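Local coordinates for protein polymeric immunoglobulin receptor (Mus musculus, PDB 4NOF) that probably binds polymeric immunoglobulins and carries them across epithelia, with its shed extracellular part, to which this second Ig domain belongs, forming secretory component, at residues K15-N20 with N79-H85; S34-L38 with I50-E54. Residues are numbered along the deposited sequence.

Overall arrangement
Both contacts belong to one immunoglobulin V-set domain, and their centres lie about 21 Å apart. Along the chain the order is 15-20, 34-38, 50-54, 79-85, so contact 2 falls wholly between the two halves of contact 1. Contact 1 joins the turn after strand 11-16 to the loop after strand 75-80, and so links the two sheets of the sandwich. Contact 2 pairs strands 36-41 and 46-51 at one edge of the five-stranded sheet; strand 11-16 forms the other edge. The two contacts meet in the core, where Ile80 CD1 packs 4.2 Å from Leu38 CD2. The Cys25-Cys93 disulfide also ties the two sheets together.

Contact 1 of 2, residues K15-N20 with N79-H85; sequences KDIGRN and NISHLTH. With NAG (2-acetamido-2-deoxy-beta-D-glucopyranose), chain C.
This contact lies at one end of the V-set sandwich, where the A'-B turn meets the E-F loop beside an N-linked glycan. Strand 11-16 ends at Asp16, and a type II turn runs from Asp16 to Arg19, closed by Arg19 N to Asp16 O at 3.1 Å. Gly18 takes the positive phi (77°) of this turn. Two backbone hydrogen bonds join the segments: Gly18 N to Leu83 O at 2.7 Å and Leu83 N to Arg19 O at 3.0 Å. Water 1 adds a bridge, 2.9 Å from both Gly18 O and His82 N. CA atoms lie closest at Asn20-Ser81 (4.1 Å) and Gly18-His82 (4.3 Å). Leu83 (m, t) is buried; its CD1 lies 3.7 Å from Lys15 CB, and it also packs on Val21 and Leu108. Ile17 CG1 reaches Leu83 O at 3.4 Å. Asn20 (chi1 p) is glycosylated, with ND2 bonded to NAG C1 at 1.4 Å. Its OD1 accepts from Asn79 ND2 at 3.0 Å; Asn79 ND2 also hydrogen-bonds to Thr22 OG1. Lys15 NZ comes within 4.0 Å of NAG O6. Asn20 and Thr22 belong to an Asn-X-Thr sequon, the standard N-glycosylation site, here where the A'-B turn enters the Ig B strand.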
loop_
_atom_site.group_PDB
_atom_site.type_symbol
_atom_site.label_atom_id
_atom_site.label_comp_id
_atom_site.label_asym_id
_atom_site.label_seq_id
_atom_site.Cartn_x
_atom_site.Cartn_y
_atom_site.Cartn_z
ATOM N N LYS A 15 11.577 1.457 7.897
ATOM C CA LYS A 15 12.066 2.785 7.579
ATOM C C LYS A 15 12.144 3.667 8.827
ATOM O O LYS A 15 11.357 3.536 9.752
ATOM C CB LYS A 15 11.157 3.462 6.574
ATOM C CG LYS A 15 11.114 2.822 5.195
ATOM C CD LYS A 15 12.417 2.962 4.415
ATOM C CE LYS A 15 12.390 2.088 3.175
ATOM N NZ LYS A 15 13.637 2.215 2.369
ATOM N N ASP A 16 13.102 4.577 8.834
ATOM C CA ASP A 16 13.149 5.612 9.873
ATOM C C ASP A 16 12.078 6.683 9.684
ATOM O O ASP A 16 11.684 7.010 8.573
ATOM C CB ASP A 16 14.514 6.304 9.832
ATOM C CG ASP A 16 15.613 5.483 10.447
ATOM O OD1 ASP A 16 15.350 4.386 11.015
ATOM O OD2 ASP A 16 16.766 5.987 10.382
ATOM N N ILE A 17 11.611 7.233 10.787
ATOM C CA ILE A 17 10.666 8.321 10.762
ATOM C C ILE A 17 11.185 9.454 9.865
ATOM O O ILE A 17 12.381 9.735 9.832
ATOM C CB ILE A 17 10.350 8.815 12.197
ATOM C CG1 ILE A 17 9.179 9.791 12.190
ATOM C CG2 ILE A 17 11.562 9.433 12.864
ATOM C CD1 ILE A 17 8.552 9.930 13.556
ATOM N N GLY A 18 10.254 10.066 9.122
ATOM C CA GLY A 18 10.557 11.084 8.111
ATOM C C GLY A 18 11.108 10.678 6.762
ATOM O O GLY A 18 11.260 11.538 5.891
ATOM N N ARG A 19 11.447 9.403 6.573
ATOM C CA ARG A 19 11.933 8.900 5.297
ATOM C C ARG A 19 10.715 8.537 4.382
ATOM O O ARG A 19 9.573 8.856 4.706
ATOM C CB ARG A 19 12.847 7.701 5.531
ATOM C CG ARG A 19 14.063 8.018 6.434
ATOM C CD ARG A 19 14.858 9.214 5.923
ATOM N NE ARG A 19 16.136 9.432 6.626
ATOM C CZ ARG A 19 16.341 10.326 7.599
ATOM N NH1 ARG A 19 15.348 11.096 8.062
ATOM N NH2 ARG A 19 17.556 10.446 8.133
ATOM N N ASN A 20 11.003 7.990 3.211
ATOM C CA ASN A 20 9.954 7.553 2.274
ATOM C C ASN A 20 10.060 6.077 2.012
ATOM O O ASN A 20 11.112 5.476 2.196
ATOM C CB ASN A 20 9.984 8.352 0.965
ATOM C CG ASN A 20 11.067 7.889 0.002
ATOM O OD1 ASN A 20 10.899 6.923 -0.761
ATOM N ND2 ASN A 20 12.202 8.591 0.040
ATOM N N ASN A 79 4.239 5.272 -3.349
ATOM C CA ASN A 79 5.265 5.902 -2.559
ATOM C C ASN A 79 4.599 6.665 -1.467
ATOM O O ASN A 79 3.681 7.416 -1.729
ATOM C CB ASN A 79 6.161 6.842 -3.375
ATOM C CG ASN A 79 7.331 7.369 -2.542
ATOM O OD1 ASN A 79 7.251 8.458 -2.021
ATOM N ND2 ASN A 79 8.356 6.555 -2.342
ATOM N N ILE A 80 5.048 6.469 -0.234
ATOM C CA ILE A 80 4.607 7.298 0.867
ATOM C C ILE A 80 5.799 8.014 1.449
ATOM O O ILE A 80 6.764 7.375 1.874
ATOM C CB ILE A 80 3.887 6.492 1.981
ATOM C CG1 ILE A 80 2.703 5.701 1.423
ATOM C CG2 ILE A 80 3.395 7.413 3.080
ATOM C CD1 ILE A 80 2.196 4.663 2.364
ATOM N N SER A 81 5.732 9.335 1.441
ATOM C CA SER A 81 6.837 10.153 1.964
ATOM C C SER A 81 6.548 10.733 3.357
ATOM O O SER A 81 5.434 10.696 3.847
ATOM C CB SER A 81 7.139 11.274 0.987
ATOM O OG SER A 81 6.036 12.131 0.846
ATOM N N HIS A 82 7.583 11.292 3.976
ATOM C CA HIS A 82 7.460 11.934 5.281
ATOM C C HIS A 82 6.791 11.015 6.290
ATOM O O HIS A 82 5.838 11.380 6.968
ATOM C CB HIS A 82 6.679 13.253 5.145
ATOM C CG HIS A 82 7.333 14.231 4.216
ATOM N ND1 HIS A 82 6.748 14.654 3.041
ATOM C CD2 HIS A 82 8.554 14.815 4.257
ATOM C CE1 HIS A 82 7.569 15.480 2.414
ATOM N NE2 HIS A 82 8.674 15.592 3.128
ATOM N N LEU A 83 7.302 9.795 6.384
ATOM C CA LEU A 83 6.693 8.800 7.254
ATOM C C LEU A 83 6.589 9.241 8.705
ATOM O O LEU A 83 7.524 9.863 9.235
ATOM C CB LEU A 83 7.464 7.509 7.178
ATOM C CG LEU A 83 7.326 6.779 5.839
ATOM C CD1 LEU A 83 8.399 5.709 5.703
ATOM C CD2 LEU A 83 5.947 6.167 5.725
ATOM N N THR A 84 5.446 8.929 9.309
ATOM C CA THR A 84 5.150 9.155 10.723
ATOM C C THR A 84 4.963 7.837 11.466
ATOM O O THR A 84 4.713 6.786 10.858
ATOM C CB THR A 84 3.843 9.957 10.925
ATOM O OG1 THR A 84 2.696 9.201 10.499
ATOM C CG2 THR A 84 3.902 11.276 10.169
ATOM N N HIS A 85 5.057 7.866 12.791
ATOM C CA HIS A 85 4.827 6.621 13.500
ATOM C C HIS A 85 3.404 6.083 13.277
ATOM O O HIS A 85 3.181 4.876 13.238
ATOM C CB HIS A 85 5.147 6.689 14.987
ATOM C CG HIS A 85 5.153 5.337 15.623
ATOM N ND1 HIS A 85 4.154 4.900 16.465
ATOM C CD2 HIS A 85 6.008 4.295 15.478
ATOM C CE1 HIS A 85 4.413 3.660 16.841
ATOM N NE2 HIS A 85 5.529 3.268 16.252
HETATM C C1 NAG C . 13.360 8.316 -0.788
HETATM C C2 NAG C . 14.231 9.537 -1.057
HETATM C C3 NAG C . 15.423 9.146 -1.923
HETATM C C4 NAG C . 16.178 7.970 -1.313
HETATM C C5 NAG C . 15.206 6.827 -1.026
HETATM C C6 NAG C . 15.871 5.660 -0.307
HETATM C C7 NAG C . 12.952 11.637 -1.028
HETATM C C8 NAG C . 12.186 12.668 -1.815
HETATM N N2 NAG C . 13.468 10.598 -1.693
HETATM O O3 NAG C . 16.291 10.252 -2.043
HETATM O O4 NAG C . 17.191 7.550 -2.210
HETATM O O5 NAG C . 14.162 7.301 -0.203
HETATM O O6 NAG C . 15.129 4.489 -0.560
HETATM O O7 NAG C . 13.075 11.788 0.180
HETATM O O HOH W 1 10.277 11.705 3.128
#

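Contact 2 of 2, residues S34-L38 with I50-E54; sequences SKKSL and IDSTE
The side chain of Lys35 (t, t, p, t), kinked at chi3, lies over Ser52 and Thr53, with CG 3.8 Å from Ser52 OG and CD 4.0 Å from Thr53 CG2. Its NZ stays 4.3 Å from Asp51 OD2, beyond a salt bridge. Water 2 spans the gap, 3.0 Å from Lys35 NZ and 2.7 Å from Asp51 OD2. The segments run antiparallel, 168° apart. Ser37 and Asp51 form a non-hydrogen-bonded pair, CA to CA 4.1 Å. Leu38 and Ile50 form a hydrogen-bonded pair, CA to CA 5.6 Å. Leu38 N donates to Ile50 O at 2.9 Å, with a weak return bond from Ile50 N to Leu38 O at 3.3 Å. Ser52 N donates to Lys36 O at 2.9 Å, and Ser52 OG (chi1 p) accepts from Lys36 N at 2.9 Å. Asp51 (chi1 p) makes an Asx turn, with OD1 2.9 Å from Thr53 N; Thr53 OG1 also donates to Asp51 OD1 at 2.5 Å. A type I turn from Asp51 to Glu54 bends the chain away, with Glu54 N to Asp51 O at 3.0 Å. Leu38 and Ile50 face the sandwich core and both pack on Val78; Leu38 CB lies 4.5 Å from Ile50 CG2. Lys36 NZ donates hydrogen bonds to Ser34 O (3.1 Å) and Ala32 O. This is the open end of a C-C' hairpin, the pairing that widens the five-stranded sheet of a V-set Ig domain.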
loop_
_atom_site.group_PDB
_atom_site.type_symbol
_atom_site.label_atom_id
_atom_site.label_comp_id
_atom_site.label_asym_id
_atom_site.label_seq_id
_atom_site.Cartn_x
_atom_site.Cartn_y
_atom_site.Cartn_z
ATOM N N SER A 34 -8.545 -3.136 -13.806
ATOM C CA SER A 34 -9.317 -2.842 -12.621
ATOM C C SER A 34 -8.671 -1.744 -11.761
ATOM O O SER A 34 -7.530 -1.373 -11.955
ATOM C CB SER A 34 -9.452 -4.079 -11.734
ATOM O OG SER A 34 -9.621 -5.303 -12.439
ATOM N N LYS A 35 -9.448 -1.267 -10.815
ATOM C CA LYS A 35 -8.987 -0.254 -9.863
ATOM C C LYS A 35 -7.813 -0.815 -9.072
ATOM O O LYS A 35 -7.752 -2.023 -8.745
ATOM C CB LYS A 35 -10.124 0.154 -8.917
ATOM C CG LYS A 35 -9.780 1.266 -7.940
ATOM C CD LYS A 35 -11.005 1.733 -7.144
ATOM C CE LYS A 35 -11.461 0.646 -6.187
ATOM N NZ LYS A 35 -12.508 1.131 -5.240
ATOM N N LYS A 36 -6.846 0.059 -8.809
ATOM C CA LYS A 36 -5.674 -0.273 -8.020
ATOM C C LYS A 36 -5.759 0.542 -6.759
ATOM O O LYS A 36 -6.061 1.705 -6.828
ATOM C CB LYS A 36 -4.364 0.096 -8.719
ATOM C CG LYS A 36 -4.152 -0.399 -10.170
ATOM C CD LYS A 36 -4.305 -1.865 -10.326
ATOM C CE LYS A 36 -3.876 -2.297 -11.760
ATOM N NZ LYS A 36 -4.626 -1.608 -12.859
ATOM N N SER A 37 -5.493 -0.073 -5.608
ATOM C CA SER A 37 -5.668 0.646 -4.341
ATOM C C SER A 37 -4.679 0.145 -3.306
ATOM O O SER A 37 -4.190 -0.987 -3.377
ATOM C CB SER A 37 -7.096 0.477 -3.806
ATOM O OG SER A 37 -7.406 -0.847 -3.416
ATOM N N LEU A 38 -4.410 1.012 -2.334
ATOM C CA LEU A 38 -3.752 0.616 -1.094
ATOM C C LEU A 38 -4.652 1.019 0.058
ATOM O O LEU A 38 -5.175 2.148 0.083
ATOM C CB LEU A 38 -2.390 1.308 -0.952
ATOM C CG LEU A 38 -1.501 0.921 0.244
ATOM C CD1 LEU A 38 -0.987 -0.498 0.091
ATOM C CD2 LEU A 38 -0.354 1.910 0.424
ATOM N N ILE A 50 -4.898 5.344 -0.817
ATOM C CA ILE A 50 -4.930 6.001 -2.129
ATOM C C ILE A 50 -5.377 4.991 -3.157
ATOM O O ILE A 50 -5.083 3.785 -3.027
ATOM C CB ILE A 50 -3.532 6.580 -2.487
ATOM C CG1 ILE A 50 -3.562 7.405 -3.759
ATOM C CG2 ILE A 50 -2.474 5.465 -2.562
ATOM C CD1 ILE A 50 -2.328 8.252 -3.939
ATOM N N ASP A 51 -6.096 5.458 -4.174
ATOM C CA ASP A 51 -6.441 4.581 -5.290
ATOM C C ASP A 51 -6.229 5.242 -6.645
ATOM O O ASP A 51 -5.957 6.417 -6.735
ATOM C CB ASP A 51 -7.835 3.963 -5.132
ATOM C CG ASP A 51 -8.975 4.937 -5.307
ATOM O OD1 ASP A 51 -8.883 5.945 -6.044
ATOM O OD2 ASP A 51 -10.054 4.613 -4.733
ATOM N N SER A 52 -6.359 4.438 -7.688
ATOM C CA SER A 52 -6.043 4.853 -9.062
ATOM C C SER A 52 -7.131 5.752 -9.658
ATOM O O SER A 52 -6.986 6.204 -10.814
ATOM C CB SER A 52 -5.853 3.626 -9.956
ATOM O OG SER A 52 -6.953 2.765 -9.950
ATOM N N THR A 53 -8.225 5.968 -8.905
ATOM C CA THR A 53 -9.245 6.977 -9.268
ATOM C C THR A 53 -8.909 8.363 -8.697
ATOM O O THR A 53 -9.712 9.282 -8.838
ATOM C CB THR A 53 -10.675 6.588 -8.809
ATOM O OG1 THR A 53 -10.809 6.814 -7.386
ATOM C CG2 THR A 53 -11.031 5.170 -9.159
ATOM N N GLU A 54 -7.738 8.481 -8.049
ATOM C CA GLU A 54 -7.162 9.679 -7.464
ATOM C C GLU A 54 -7.765 10.044 -6.115
ATOM O O GLU A 54 -7.443 11.104 -5.608
ATOM C CB GLU A 54 -7.201 10.876 -8.423
ATOM C CG GLU A 54 -6.397 10.645 -9.700
ATOM C CD GLU A 54 -4.894 10.735 -9.470
ATOM O OE1 GLU A 54 -4.443 11.639 -8.715
ATOM O OE2 GLU A 54 -4.149 9.918 -10.055
HETATM O O HOH W 2 -10.633 2.437 -3.282
#